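Local coordinates for hydrazine synthase alpha subunit (Candidatus Kuenenia stuttgartiensis, PDB 5C2V) that condenses hydroxylamine, made by the gamma subunit, with ammonia to form hydrazine, as the heme c-containing alpha subunit of the hydrazine synthase complex, at the interface of chains A and C and the interface of chains A and B. Residues are numbered along the deposited sequence; one frame, centred on the assembly and turned at random. Chains: chain A/B, Hydrazine synthase alpha subunit; chain C, Hydrazine synthase gamma subunit.

Contact 1: the interface of chains A and C. Residues chain A 5, 14, 16, 395; chain C 52, 54-56.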
# COMPACT_ATOMS: atom_id res chain seq x y z
N THR A 5 20.09 18.35 -28.77
CA THR A 5 20.10 18.39 -30.23
C THR A 5 21.49 18.74 -30.76
O THR A 5 22.34 19.22 -30.01
CB THR A 5 19.09 19.41 -30.77
OG1 THR A 5 18.93 19.23 -32.18
CG2 THR A 5 19.58 20.83 -30.51
N LEU A 14 23.54 24.33 -30.28
CA LEU A 14 22.61 25.32 -30.79
C LEU A 14 22.07 26.15 -29.63
O LEU A 14 21.99 25.67 -28.51
CB LEU A 14 21.46 24.64 -31.54
CG LEU A 14 20.90 25.33 -32.78
CD1 LEU A 14 21.98 25.53 -33.82
CD2 LEU A 14 19.74 24.53 -33.35
N THR A 16 19.21 26.91 -29.09
CA THR A 16 17.94 26.33 -28.69
C THR A 16 18.13 25.23 -27.65
O THR A 16 17.18 24.81 -27.00
CB THR A 16 17.18 25.76 -29.89
OG1 THR A 16 17.93 24.66 -30.44
CG2 THR A 16 17.00 26.82 -30.96
N ARG A 395 13.97 29.73 -22.24
CA ARG A 395 13.02 30.49 -23.05
C ARG A 395 11.81 30.91 -22.23
O ARG A 395 11.31 30.15 -21.40
CB ARG A 395 12.58 29.66 -24.26
CG ARG A 395 11.92 28.34 -23.91
CD ARG A 395 11.90 27.40 -25.11
NE ARG A 395 13.25 27.00 -25.49
CZ ARG A 395 13.53 26.16 -26.48
NH1 ARG A 395 12.55 25.63 -27.20
NH2 ARG A 395 14.79 25.86 -26.76
N ASP C 52 13.27 24.23 -38.88
CA ASP C 52 13.83 23.85 -37.57
C ASP C 52 12.75 23.52 -36.54
O ASP C 52 11.81 24.29 -36.36
CB ASP C 52 14.72 24.97 -37.03
CG ASP C 52 15.27 24.66 -35.65
OD1 ASP C 52 15.63 23.49 -35.41
OD2 ASP C 52 15.33 25.58 -34.81
N ALA C 54 13.90 22.64 -33.40
CA ALA C 54 14.63 22.76 -32.13
C ALA C 54 14.26 24.03 -31.38
O ALA C 54 14.39 24.11 -30.16
CB ALA C 54 16.12 22.71 -32.38
N TRP C 55 13.79 25.03 -32.12
CA TRP C 55 13.40 26.30 -31.53
C TRP C 55 12.09 26.17 -30.75
O TRP C 55 11.80 26.99 -29.88
CB TRP C 55 13.25 27.37 -32.61
CG TRP C 55 11.96 27.25 -33.37
CD1 TRP C 55 11.74 26.49 -34.48
CD2 TRP C 55 10.73 27.90 -33.08
NE1 TRP C 55 10.43 26.62 -34.89
CE2 TRP C 55 9.79 27.49 -34.05
CE3 TRP C 55 10.32 28.80 -32.08
CZ2 TRP C 55 8.47 27.94 -34.06
CZ3 TRP C 55 9.01 29.25 -32.09
CH2 TRP C 55 8.10 28.82 -33.07
N SER C 56 11.31 25.15 -31.08
CA SER C 56 10.01 24.96 -30.44
C SER C 56 10.19 24.50 -29.01
O SER C 56 11.32 24.30 -28.55
CB SER C 56 9.17 23.95 -31.22
OG SER C 56 9.78 22.67 -31.23

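Contact 2: the interface of chains A and B. Residues chain A 46-47, 305, 308; chain B 302, 304, 312, 334, 336.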
# COMPACT_ATOMS: atom_id res chain seq x y z
N TYR A 46 13.78 21.67 9.76
CA TYR A 46 13.50 20.96 8.52
C TYR A 46 12.34 19.97 8.68
O TYR A 46 11.88 19.40 7.69
CB TYR A 46 14.75 20.22 8.02
CG TYR A 46 15.45 19.37 9.06
CD1 TYR A 46 14.96 18.11 9.40
CD2 TYR A 46 16.61 19.81 9.68
CE1 TYR A 46 15.60 17.33 10.35
CE2 TYR A 46 17.25 19.03 10.63
CZ TYR A 46 16.75 17.79 10.95
OH TYR A 46 17.39 17.02 11.89
N GLN A 47 11.88 19.78 9.90
CA GLN A 47 10.74 18.90 10.15
C GLN A 47 9.43 19.62 9.85
O GLN A 47 8.38 18.99 9.71
CB GLN A 47 10.75 18.38 11.59
CG GLN A 47 10.31 19.39 12.64
CD GLN A 47 11.38 20.42 12.96
OE1 GLN A 47 12.54 20.26 12.60
NE2 GLN A 47 10.98 21.49 13.64
N TYR A 305 10.02 11.24 5.85
CA TYR A 305 8.81 11.88 6.36
C TYR A 305 8.38 12.99 5.40
O TYR A 305 9.23 13.70 4.85
CB TYR A 305 9.03 12.42 7.77
CG TYR A 305 9.56 11.38 8.74
CD1 TYR A 305 8.73 10.39 9.25
CD2 TYR A 305 10.89 11.40 9.13
CE1 TYR A 305 9.21 9.44 10.13
CE2 TYR A 305 11.38 10.45 10.02
CZ TYR A 305 10.54 9.48 10.51
OH TYR A 305 11.02 8.54 11.39
N TRP A 308 9.69 16.48 6.10
CA TRP A 308 11.14 16.64 6.29
C TRP A 308 11.85 17.18 5.06
O TRP A 308 11.52 16.85 3.92
CB TRP A 308 11.77 15.31 6.70
CG TRP A 308 11.68 15.05 8.17
CD1 TRP A 308 10.69 15.45 9.01
CD2 TRP A 308 12.65 14.37 8.98
NE1 TRP A 308 10.97 15.04 10.30
CE2 TRP A 308 12.16 14.38 10.30
CE3 TRP A 308 13.87 13.75 8.71
CZ2 TRP A 308 12.86 13.79 11.35
CZ3 TRP A 308 14.56 13.16 9.76
CH2 TRP A 308 14.05 13.19 11.06
N GLU B 302 11.33 3.00 16.00
CA GLU B 302 10.76 2.89 14.67
C GLU B 302 11.62 3.69 13.71
O GLU B 302 11.60 4.92 13.71
CB GLU B 302 9.32 3.38 14.66
CG GLU B 302 8.50 2.94 13.46
CD GLU B 302 7.08 3.47 13.50
OE1 GLU B 302 6.16 2.69 13.82
OE2 GLU B 302 6.89 4.67 13.21
N PRO B 304 12.88 4.95 9.96
CA PRO B 304 12.38 5.29 8.63
C PRO B 304 12.76 4.24 7.60
O PRO B 304 11.98 3.93 6.70
CB PRO B 304 13.07 6.62 8.33
CG PRO B 304 13.36 7.21 9.66
CD PRO B 304 13.67 6.04 10.55
N GLN B 312 12.54 7.23 15.20
CA GLN B 312 11.65 7.79 16.20
C GLN B 312 11.28 6.74 17.25
O GLN B 312 11.75 5.60 17.20
CB GLN B 312 10.39 8.35 15.55
CG GLN B 312 10.66 9.44 14.52
CD GLN B 312 11.40 10.63 15.11
OE1 GLN B 312 11.25 10.94 16.29
NE2 GLN B 312 12.19 11.29 14.28
N GLY B 334 12.21 16.89 15.26
CA GLY B 334 13.05 16.52 14.13
C GLY B 334 14.33 15.77 14.50
O GLY B 334 15.15 15.48 13.62
N LEU B 336 16.73 12.57 16.26
CA LEU B 336 16.78 11.12 16.13
C LEU B 336 16.94 10.43 17.48
O LEU B 336 17.78 10.81 18.30
CB LEU B 336 17.92 10.70 15.20
CG LEU B 336 17.77 11.07 13.72
CD1 LEU B 336 18.94 10.54 12.91
CD2 LEU B 336 16.45 10.55 13.17

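Contact 1: the interface of chains A and C
A:Thr16 meets the C:Ala54–C:Trp55 peptide with its whole branch point at this loop-to-loop patch between the alpha and gamma subunits. A:Thr16 CB stands 3.3 Å from C:Ala54 O, and the two branches diverge from there. The hydroxyl OG1 reaches the methyl CB of C:Ala54, while the methyl A:Thr16 CG2 goes the other way and packs 3.7 Å from C:Trp55 CA. Chi1 of 65° decides which branch goes where, setting OG1 between the backbone N and the carbonyl carbon and CG2 anti to the carbonyl carbon. On its far flank the C:Ala54 methyl has a looser neighbour, A:Leu14 CD2, which lies 4.2 Å from C:Ala54 CB, with A:Thr5 at the margin. C:Trp55 takes part through its backbone and CB; its indole turns away from the alpha subunit, with C:Asp52 O in plane at its edge. Within chain C, C:Asp52 shapes the turn that presents C:Ala54: C:Ala54 N donates to C:Asp52 OD1 over 2.8 Å, arriving about 60° out of the carboxylate plane, an Asx-turn arrangement, and C:Trp55 N makes a weak bond to OD2. A:Arg395 approaches from the opposite flank, its chain bent at chi3 (65°). The guanidinium lies edge-on, with the carbonyl carbons of A:Thr16 and C:Ser56 at its rim. A:Arg395 NH1 is 3.1 Å from C:Trp55 O, but its N-H points elsewhere; the modelled approach to C:Ser56 O is too short to interpret, so polar bonding here is doubtful. The small patch probably contributes to docking of alpha on gamma, the pairing of the subunits that make and consume hydroxylamine.

Contact 2: the interface of chains A and B
A:Trp308 has a tyrosine of its own chain on each face of its indole, neither stacked flat, and directs the far end of its six-membered ring at chain B. A:Tyr305 meets one face edge-on, its CD2 3.4 Å above the centre of the A:Trp308 ring plane; A:Tyr46 CE1 lies on the opposite face, offset toward the rim, its ring steeply inclined. The stretches belong to the N-terminal part of the alpha subunit, which includes the six-bladed beta-propeller, and this patch is one half of a two-fold pair. At the rim facing chain B, A:Trp308 CH2 is 3.6 Å from the carbonyl B:Gly334 O, with B:Gly334 CA beside CZ2. A:Trp308 CH2 is also 4.1 Å from B:Leu336 CD2, the methyl of a residue opening strand 336-342. B:Gly334 has a positive phi of 74°, turning the loop just before that strand. The nearest approach of A:Tyr46 to chain B is its hydroxyl OH, 3.2 Å from B:Gly334 O; A:Gln47 touches this glycine marginally. The hydroxyl of A:Tyr305 packs between two chain B carbons, A:Tyr305 OH lying 3.2 Å from B:Pro304 CG and 3.3 Å from B:Gln312 CG; both side chains slant across the tyrosine. B:Gln312, at the start of strand 312-317, is bent at chi2 (-59°), which carries B:Gln312 NE2 to 3.9 Å from A:Trp308 CZ2. It meets the phenol through its aliphatic CG; its amide plane is turned 70° from the tyrosine ring.

Contact 1 and contact 2 lie about 44 Å apart, measured between the centres of their C-alpha atoms, and share no residue. Chain A is the common partner. It turns loops near its N-terminus and A:Arg395 toward the gamma subunit in contact 1, and the 3-10 helix 46-48 with the loop between strands 297-303 and 312-317 toward the second alpha subunit in contact 2. Contact 1 is most simply read as lying within one heterotrimer, whereas contact 2 joins the two alpha subunits. With the alpha subunits meeting centrally and gamma held further out, the arrangement fits the elongated dimer of heterotrimers.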